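Local coordinates for phosphate-binding protein (Unidentified prokaryotic organism, PDB 3W9V), which binds inorganic phosphate as a member of the PstS family of periplasmic-type phosphate-binding proteins, at residues G193-A196 / A197-D200; T147-F150 / T151-L154; D75-G79 / W80-I84; A121-S124 / G125-G128. The protein carries 1 engineered substitution. All coordinates share one frame; numbering follows the deposited sequence.

Contact 1 of 4, residues G193-A196 / A197-D200; sequences GVMA and ALND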
loop_
_atom_site.group_PDB
_atom_site.type_symbol
_atom_site.label_atom_id
_atom_site.label_comp_id
_atom_site.label_asym_id
_atom_site.label_seq_id
_atom_site.Cartn_x
_atom_site.Cartn_y
_atom_site.Cartn_z
ATOM N N GLY A 193 0.298 14.873 4.678
ATOM C CA GLY A 193 0.758 15.488 5.911
ATOM C C GLY A 193 2.206 15.147 6.215
ATOM O O GLY A 193 2.976 16.007 6.652
ATOM N N VAL A 194 2.590 13.898 5.972
ATOM C CA VAL A 194 3.976 13.507 6.156
ATOM C C VAL A 194 4.895 14.242 5.174
ATOM O O VAL A 194 5.941 14.747 5.575
ATOM C CB VAL A 194 4.156 11.985 6.086
ATOM C CG1 VAL A 194 5.627 11.631 5.986
ATOM C CG2 VAL A 194 3.549 11.335 7.321
ATOM N N MET A 195 4.506 14.339 3.906
ATOM C CA MET A 195 5.341 15.065 2.950
ATOM C C MET A 195 5.454 16.551 3.287
ATOM O O MET A 195 6.513 17.154 3.101
ATOM C CB MET A 195 4.865 14.872 1.509
ATOM C CG MET A 195 5.163 13.487 0.938
ATOM S SD MET A 195 6.892 12.959 1.070
ATOM C CE MET A 195 7.715 14.160 0.025
ATOM N N ALA A 196 4.376 17.140 3.798
ATOM C CA ALA A 196 4.418 18.545 4.202
ATOM C C ALA A 196 5.410 18.746 5.352
ATOM O O ALA A 196 6.159 19.729 5.381
ATOM C CB ALA A 196 3.027 19.038 4.588
ATOM N N ALA A 197 5.431 17.805 6.291
ATOM C CA ALA A 197 6.392 17.855 7.386
ATOM C C ALA A 197 7.815 17.657 6.869
ATOM O O ALA A 197 8.739 18.362 7.282
ATOM C CB ALA A 197 6.058 16.810 8.440
ATOM N N LEU A 198 7.991 16.703 5.959
ATOM C CA LEU A 198 9.305 16.436 5.392
ATOM C C LEU A 198 9.855 17.677 4.691
ATOM O O LEU A 198 11.042 17.997 4.804
ATOM C CB LEU A 198 9.223 15.282 4.397
ATOM C CG LEU A 198 10.573 14.773 3.896
ATOM C CD1 LEU A 198 11.265 13.947 4.970
ATOM C CD2 LEU A 198 10.415 13.974 2.621
ATOM N N ASN A 199 8.977 18.374 3.975
ATOM C CA ASN A 199 9.361 19.526 3.160
ATOM C C ASN A 199 9.333 20.874 3.883
ATOM O O ASN A 199 9.648 21.904 3.287
ATOM C CB ASN A 199 8.478 19.602 1.911
ATOM C CG ASN A 199 8.833 18.548 0.882
ATOM O OD1 ASN A 199 10.000 18.190 0.722
ATOM N ND2 ASN A 199 7.828 18.050 0.174
ATOM N N ASP A 200 8.957 20.864 5.157
ATOM C CA ASP A 200 8.840 22.085 5.953
ATOM C C ASP A 200 10.190 22.783 6.093
ATOM O O ASP A 200 11.087 22.272 6.758
ATOM C CB ASP A 200 8.298 21.731 7.339
ATOM C CG ASP A 200 7.907 22.951 8.156
ATOM O OD1 ASP A 200 8.185 24.093 7.732
ATOM O OD2 ASP A 200 7.322 22.760 9.240
#
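The last turns of helix 190-199 bring Met195 against Leu198 and Asn199. Ordinary alpha-helical i to i+4 bonds hold the backbone. Ala197 N donates to Gly193 O, Leu198 N to Val194 O at 2.9 Å, and Asn199 N to Met195 O at 2.9 Å. The Met195 and Leu198 side chains leave the helix in the same direction, flank to flank. The terminal methyl of Met195 does the touching: CE lies 3.8 Å from Leu198 CD2, and SD is 4.0 Å from the same methyl. Bends at chi2 (-53°) and chi3 (-64°) carry the methionine's end forward along the helix to this branch. Val194 faces strand 136-140, where it meets Val138 and Arg140, and Leu198 packs on Pro96. This is plain packing that seats the helix on the strand and its neighbouring loops. The helix end is more polar. Asp200 OD1 bonds to Thr202 OG1, and Ala197 O accepts from Arg207 NH1. Asn199 OD1 is bonded to a glycerol, probably from the crystallisation liquor. The other branch of that amide, Asn199 ND2, sits 3.9 Å from Met195 CE, where the two side chains cross at a slant.

Contact 2 of 4, residues T147-F150 / T151-L154; sequences TELF and TRFL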
loop_
_atom_site.group_PDB
_atom_site.type_symbol
_atom_site.label_atom_id
_atom_site.label_comp_id
_atom_site.label_asym_id
_atom_site.label_seq_id
_atom_site.Cartn_x
_atom_site.Cartn_y
_atom_site.Cartn_z
ATOM N N THR A 147 2.392 2.239 6.454
ATOM C CA THR A 147 3.083 1.716 7.628
ATOM C C THR A 147 3.105 0.186 7.641
ATOM O O THR A 147 4.127 -0.414 7.971
ATOM C CB THR A 147 2.469 2.243 8.932
ATOM O OG1 THR A 147 2.602 3.666 8.956
ATOM C CG2 THR A 147 3.183 1.658 10.147
ATOM N N GLU A 148 1.991 -0.453 7.298
ATOM C CA GLU A 148 1.958 -1.910 7.288
ATOM C C GLU A 148 2.942 -2.469 6.260
ATOM O O GLU A 148 3.707 -3.389 6.564
ATOM C CB GLU A 148 0.543 -2.437 7.028
ATOM C CG GLU A 148 0.458 -3.956 7.083
ATOM C CD GLU A 148 -0.969 -4.460 7.023
ATOM O OE1 GLU A 148 -1.755 -4.090 7.926
ATOM O OE2 GLU A 148 -1.291 -5.224 6.080
ATOM N N LEU A 149 2.934 -1.920 5.047
ATOM C CA LEU A 149 3.869 -2.373 4.022
ATOM C C LEU A 149 5.323 -2.184 4.438
ATOM O O LEU A 149 6.172 -3.036 4.165
ATOM C CB LEU A 149 3.624 -1.632 2.708
ATOM C CG LEU A 149 2.295 -1.916 2.010
ATOM C CD1 LEU A 149 2.160 -1.051 0.760
ATOM C CD2 LEU A 149 2.160 -3.395 1.672
ATOM N N PHE A 150 5.611 -1.054 5.081
ATOM C CA PHE A 150 6.977 -0.723 5.498
ATOM C C PHE A 150 7.440 -1.577 6.683
ATOM O O PHE A 150 8.544 -2.136 6.664
ATOM C CB PHE A 150 7.051 0.773 5.827
ATOM C CG PHE A 150 8.429 1.273 6.193
ATOM C CD1 PHE A 150 9.513 1.080 5.355
ATOM C CD2 PHE A 150 8.621 1.982 7.367
ATOM C CE1 PHE A 150 10.770 1.572 5.694
ATOM C CE2 PHE A 150 9.872 2.471 7.704
ATOM C CZ PHE A 150 10.941 2.265 6.868
ATOM N N THR A 151 6.598 -1.686 7.711
ATOM C CA THR A 151 6.961 -2.491 8.877
ATOM C C THR A 151 7.029 -3.980 8.554
ATOM O O THR A 151 7.755 -4.715 9.220
ATOM C CB THR A 151 6.060 -2.244 10.107
ATOM O OG1 THR A 151 4.699 -2.598 9.822
ATOM C CG2 THR A 151 6.156 -0.795 10.572
ATOM N N ARG A 152 6.311 -4.423 7.526
ATOM C CA ARG A 152 6.451 -5.817 7.127
ATOM C C ARG A 152 7.877 -6.060 6.631
ATOM O O ARG A 152 8.482 -7.101 6.912
ATOM C CB ARG A 152 5.414 -6.220 6.081
ATOM C CG ARG A 152 5.418 -7.719 5.820
ATOM C CD ARG A 152 4.240 -8.152 4.960
ATOM N NE ARG A 152 2.970 -8.050 5.678
ATOM C CZ ARG A 152 1.960 -7.257 5.329
ATOM N NH1 ARG A 152 0.856 -7.260 6.067
ATOM N NH2 ARG A 152 2.043 -6.480 4.251
ATOM N N PHE A 153 8.431 -5.078 5.930
ATOM C CA PHE A 153 9.807 -5.177 5.458
ATOM C C PHE A 153 10.792 -5.117 6.626
ATOM O O PHE A 153 11.719 -5.934 6.706
ATOM C CB PHE A 153 10.118 -4.074 4.441
ATOM C CG PHE A 153 11.527 -4.123 3.929
ATOM C CD1 PHE A 153 11.873 -4.996 2.912
ATOM C CD2 PHE A 153 12.508 -3.308 4.469
ATOM C CE1 PHE A 153 13.176 -5.057 2.443
ATOM C CE2 PHE A 153 13.816 -3.366 4.001
ATOM C CZ PHE A 153 14.145 -4.243 2.988
ATOM N N LEU A 154 10.593 -4.162 7.535
ATOM C CA LEU A 154 11.468 -4.042 8.701
ATOM C C LEU A 154 11.437 -5.317 9.544
ATOM O O LEU A 154 12.473 -5.775 10.035
ATOM C CB LEU A 154 11.082 -2.844 9.563
ATOM C CG LEU A 154 11.085 -1.468 8.892
ATOM C CD1 LEU A 154 10.638 -0.427 9.899
ATOM C CD2 LEU A 154 12.448 -1.114 8.308
HETATM O O HOH W 1 -0.313 -4.761 3.629
#
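Glu148 and Arg152 form an i to i+4 salt bridge on helix 145-157. Glu148 OE2 is 3.0 Å from Arg152 NH1. The two side chains run alongside each other, but their flat ends are turned 80° apart. The carboxylate oxygen lies in the guanidinium plane, while NH1 comes to OE2 from above the carboxylate plane. Water 1 closes a second path: it donates to Glu148 OE2 at 2.7 Å and accepts from Arg152 NH2 at 3.0 Å. The arginine chain bends at chi3, -70°, which turns the guanidinium back toward the glutamate. A methionine in place of Arg152 would probably leave Glu148 OE2 without its charged mate and the bridging water without the NH2 donor.

On another face of the helix, Leu154 lies over the Phe150 ring. Its CD1 is 4.1 Å from the ring centroid, a CH-pi contact. Thr151 N donates to Thr147 O at 2.8 Å, nearly straight at 169°. Beside that bond the two threonine methyls meet, Thr147 CG2 to Thr151 CG2 at 3.9 Å.

Further out, Ser62 OG bonds to Glu148 OE1 and Lys63 N to Glu148 OE2, which fixes the carboxylate and ties the helix to residues 62-63. One tyrosine touches two residues of the helix: the Tyr210 ring stacks with that of Phe150, which Phe116 meets edge-to-face, and Tyr210 OH bonds to Thr147 OG1.

Contact 3 of 4, residues D75-G79 / W80-I84; sequences DKEPG and WGKLI
Lys76 lies along the Trp80 indole, and this is the close-packed part of the contact. Its aliphatic chain runs over one face of the six-membered ring. CD stands 4.1 Å from the ring centroid, 26° off the normal, in a CH-pi contact. A bend at chi2, -57°, lays the lysine chain along the ring. Trp80 also packs on Tyr72 and Arg374. An alanine in place of Trp80 would probably leave the methylenes of Lys76 without their flat support and open a gap beside Tyr72. Two backbone bonds close the turn: Trp80 N to Lys76 O and Gly81 N to Glu77 O, each 2.8 Å.

The Glu77 side is looser and water-mediated. Its carboxylate touches Lys82 only through carbon, with OE2 3.5 Å from Lys82 CG. The charged ends stay apart, Glu77 OE2 to Lys82 NZ 4.8 Å. Water 3 joins these two atoms, and water 2 links Glu77 OE1 to Leu83 N. Lys82 NZ also bonds to Gly268 O.

With phi at 92°, Gly81 takes a conformation in which a side chain would collide with the carbonyl oxygen before it. This is a glycine-terminated helix end: the short helix 77-80 stops here and the chain passes into strand 83-92 of the mixed sheet.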
loop_
_atom_site.group_PDB
_atom_site.type_symbol
_atom_site.label_atom_id
_atom_site.label_comp_id
_atom_site.label_asym_id
_atom_site.label_seq_id
_atom_site.Cartn_x
_atom_site.Cartn_y
_atom_site.Cartn_z
ATOM N N ASP A 75 -21.835 -10.777 10.691
ATOM C CA ASP A 75 -22.756 -9.647 10.846
ATOM C C ASP A 75 -23.359 -9.127 9.546
ATOM O O ASP A 75 -24.518 -8.701 9.524
ATOM C CB ASP A 75 -22.059 -8.459 11.520
ATOM C CG ASP A 75 -21.717 -8.711 12.968
ATOM O OD1 ASP A 75 -22.136 -9.750 13.515
ATOM O OD2 ASP A 75 -21.029 -7.851 13.561
ATOM N N LYS A 76 -22.564 -9.111 8.479
ATOM C CA LYS A 76 -22.948 -8.396 7.261
ATOM C C LYS A 76 -23.183 -9.302 6.056
ATOM O O LYS A 76 -24.086 -9.053 5.260
ATOM C CB LYS A 76 -21.894 -7.341 6.894
ATOM C CG LYS A 76 -21.571 -6.343 7.996
ATOM C CD LYS A 76 -22.808 -5.594 8.468
ATOM C CE LYS A 76 -22.415 -4.458 9.401
ATOM N NZ LYS A 76 -23.596 -3.847 10.072
ATOM N N GLU A 77 -22.353 -10.330 5.911
ATOM C CA GLU A 77 -22.436 -11.221 4.754
ATOM C C GLU A 77 -23.818 -11.845 4.479
ATOM O O GLU A 77 -24.215 -11.939 3.315
ATOM C CB GLU A 77 -21.353 -12.304 4.836
ATOM C CG GLU A 77 -21.385 -13.329 3.718
ATOM C CD GLU A 77 -20.238 -14.316 3.809
ATOM O OE1 GLU A 77 -19.147 -13.930 4.288
ATOM O OE2 GLU A 77 -20.432 -15.481 3.398
ATOM N N PRO A 78 -24.557 -12.268 5.529
ATOM C CA PRO A 78 -25.870 -12.858 5.229
ATOM C C PRO A 78 -26.795 -11.926 4.442
ATOM O O PRO A 78 -27.502 -12.389 3.548
ATOM C CB PRO A 78 -26.449 -13.134 6.617
ATOM C CG PRO A 78 -25.253 -13.375 7.462
ATOM C CD PRO A 78 -24.230 -12.397 6.963
ATOM N N GLY A 79 -26.771 -10.636 4.754
ATOM C CA GLY A 79 -27.639 -9.692 4.080
ATOM C C GLY A 79 -26.999 -8.957 2.915
ATOM O O GLY A 79 -27.695 -8.518 1.999
ATOM N N TRP A 80 -25.676 -8.820 2.945
ATOM C CA TRP A 80 -24.973 -8.000 1.956
ATOM C C TRP A 80 -24.129 -8.786 0.955
ATOM O O TRP A 80 -23.679 -8.232 -0.052
ATOM C CB TRP A 80 -24.088 -6.967 2.655
ATOM C CG TRP A 80 -24.846 -5.900 3.371
ATOM C CD1 TRP A 80 -26.197 -5.689 3.342
ATOM C CD2 TRP A 80 -24.299 -4.882 4.212
ATOM N NE1 TRP A 80 -26.523 -4.602 4.119
ATOM C CE2 TRP A 80 -25.376 -4.089 4.666
ATOM C CE3 TRP A 80 -23.004 -4.563 4.629
ATOM C CZ2 TRP A 80 -25.195 -2.999 5.513
ATOM C CZ3 TRP A 80 -22.825 -3.476 5.470
ATOM C CH2 TRP A 80 -23.916 -2.712 5.908
ATOM N N GLY A 81 -23.925 -10.071 1.218
ATOM C CA GLY A 81 -23.061 -10.880 0.379
ATOM C C GLY A 81 -21.631 -10.883 0.883
ATOM O O GLY A 81 -21.271 -10.125 1.789
ATOM N N LYS A 82 -20.814 -11.743 0.289
ATOM C CA LYS A 82 -19.395 -11.836 0.622
ATOM C C LYS A 82 -18.638 -10.564 0.302
ATOM O O LYS A 82 -18.869 -9.938 -0.731
ATOM C CB LYS A 82 -18.748 -12.986 -0.154
ATOM C CG LYS A 82 -19.153 -14.350 0.359
ATOM C CD LYS A 82 -18.643 -15.491 -0.521
ATOM C CE LYS A 82 -17.122 -15.567 -0.586
ATOM N NZ LYS A 82 -16.469 -15.690 0.738
ATOM N N LEU A 83 -17.699 -10.193 1.159
ATOM C CA LEU A 83 -16.771 -9.167 0.731
ATOM C C LEU A 83 -15.706 -9.764 -0.184
ATOM O O LEU A 83 -15.423 -10.973 -0.161
ATOM C CB LEU A 83 -16.170 -8.362 1.885
ATOM C CG LEU A 83 -15.049 -8.903 2.770
ATOM C CD1 LEU A 83 -13.679 -8.988 2.083
ATOM C CD2 LEU A 83 -14.946 -8.015 4.001
ATOM N N ILE A 84 -15.139 -8.874 -0.987
ATOM C CA ILE A 84 -14.095 -9.167 -1.946
ATOM C C ILE A 84 -12.909 -8.281 -1.592
ATOM O O ILE A 84 -13.071 -7.065 -1.423
ATOM C CB ILE A 84 -14.576 -8.837 -3.378
ATOM C CG1 ILE A 84 -15.700 -9.792 -3.787
ATOM C CG2 ILE A 84 -13.421 -8.900 -4.363
ATOM C CD1 ILE A 84 -16.433 -9.387 -5.061
HETATM O O HOH W 2 -17.497 -11.908 3.720
HETATM O O HOH W 3 -18.251 -17.126 2.423
#

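Contact 4 of 4, residues A121-S124 / G125-G128; sequences ADWS and GITG
The backbone makes a short 3-10 turn, with Gly125 N bonded to Asp122 O at 3.0 Å and Ile126 N to Trp123 O at 3.1 Å. Both are i to i+3 bonds, and both donors stand well above the plane of the carbonyl they meet. Within 121-124, the Asp122 carboxylate grips the start of the turn. Its OD2 accepts from Ser124 N at 2.9 Å, on the anti side and near the carboxylate plane. Ser124 OG donates to the same oxygen at 2.7 Å, this time from above the plane. The serine hydroxyl sits between its own backbone N and carbonyl carbon, chi1 59°, which brings it round to the aspartate. Gly133 N bonds to OD2 as well, so three donors converge on one oxygen.

Across the turn the side chains meet more lightly. Trp123 CE3 is 4.2 Å from Ile126 CG1, which approaches the indole obliquely. The tryptophan is buried. Its NE1 bonds to Gly206 O, and its ring meets that of Phe97. Ile126 reaches Glu111 and Val115 of helix 109-117. Water 4 lies 2.8 Å from both Trp123 O and Ile126 O. Aspartate at the first position, with its OD2 taking the N-H two residues on, makes this an Asx turn leading into a 3-10 turn, here in the loop between helix 109-117 and strand 136-140.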
loop_
_atom_site.group_PDB
_atom_site.type_symbol
_atom_site.label_atom_id
_atom_site.label_comp_id
_atom_site.label_asym_id
_atom_site.label_seq_id
_atom_site.Cartn_x
_atom_site.Cartn_y
_atom_site.Cartn_z
ATOM N N ALA A 121 21.632 7.918 14.449
ATOM C CA ALA A 121 20.980 9.190 14.738
ATOM C C ALA A 121 21.593 10.365 13.979
ATOM O O ALA A 121 21.072 11.478 14.029
ATOM C CB ALA A 121 21.001 9.462 16.237
ATOM N N ASP A 122 22.695 10.113 13.283
ATOM C CA ASP A 122 23.390 11.152 12.535
ATOM C C ASP A 122 23.636 10.704 11.100
ATOM O O ASP A 122 23.951 9.540 10.848
ATOM C CB ASP A 122 24.723 11.500 13.210
ATOM C CG ASP A 122 25.300 12.813 12.716
ATOM O OD1 ASP A 122 25.072 13.847 13.379
ATOM O OD2 ASP A 122 25.975 12.816 11.663
ATOM N N TRP A 123 23.488 11.637 10.164
ATOM C CA TRP A 123 23.694 11.366 8.747
ATOM C C TRP A 123 25.095 10.841 8.427
ATOM O O TRP A 123 25.298 10.188 7.403
ATOM C CB TRP A 123 23.384 12.615 7.914
ATOM C CG TRP A 123 21.919 12.806 7.674
ATOM C CD1 TRP A 123 21.059 13.580 8.399
ATOM C CD2 TRP A 123 21.138 12.198 6.639
ATOM N NE1 TRP A 123 19.789 13.493 7.875
ATOM C CE2 TRP A 123 19.811 12.649 6.797
ATOM C CE3 TRP A 123 21.432 11.315 5.597
ATOM C CZ2 TRP A 123 18.782 12.252 5.943
ATOM C CZ3 TRP A 123 20.409 10.920 4.753
ATOM C CH2 TRP A 123 19.101 11.388 4.934
ATOM N N SER A 124 26.059 11.109 9.307
ATOM C CA SER A 124 27.428 10.635 9.098
ATOM C C SER A 124 27.527 9.109 9.160
ATOM O O SER A 124 28.519 8.526 8.714
ATOM C CB SER A 124 28.388 11.271 10.108
ATOM O OG SER A 124 27.999 10.974 11.438
ATOM N N GLY A 125 26.498 8.471 9.711
ATOM C CA GLY A 125 26.436 7.023 9.786
ATOM C C GLY A 125 25.964 6.347 8.508
ATOM O O GLY A 125 25.836 5.122 8.463
ATOM N N ILE A 126 25.700 7.135 7.471
ATOM C CA ILE A 126 25.325 6.587 6.173
ATOM C C ILE A 126 26.532 6.663 5.255
ATOM O O ILE A 126 26.905 7.743 4.801
ATOM C CB ILE A 126 24.152 7.360 5.541
ATOM C CG1 ILE A 126 22.996 7.486 6.537
ATOM C CG2 ILE A 126 23.703 6.687 4.250
ATOM C CD1 ILE A 126 22.452 6.165 7.015
ATOM N N THR A 127 27.152 5.518 4.997
ATOM C CA THR A 127 28.397 5.506 4.241
ATOM C C THR A 127 28.190 6.045 2.830
ATOM O O THR A 127 27.203 5.716 2.165
ATOM C CB THR A 127 29.032 4.101 4.185
ATOM O OG1 THR A 127 28.159 3.200 3.493
ATOM C CG2 THR A 127 29.296 3.574 5.587
ATOM N N GLY A 128 29.109 6.906 2.401
ATOM C CA GLY A 128 29.106 7.433 1.049
ATOM C C GLY A 128 28.198 8.624 0.797
ATOM O O GLY A 128 28.251 9.225 -0.274
HETATM O O HOH W 4 27.090 10.502 5.213
#

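In the fold
All four contacts are local and follow one another in the chain as 3, 4, 2, 1. Contact 2 is the most central, its centre about 10 Å from that of the chain. Its Thr147 side chain comes within about 6 Å of the bound phosphate ion, too far to touch. Contacts 1 and 4 lie on the same side of the chain's centre, about 22 Å apart between centres and about 8 Å between nearest atoms. Contact 1 also comes within about 8 Å of contact 2 at the nearest atoms. Contact 3 is remote, about 51 Å from contact 4 between centres. The two lie on opposite sides of the chain's centre, consistent with the elongated body of a PstS-type binding protein.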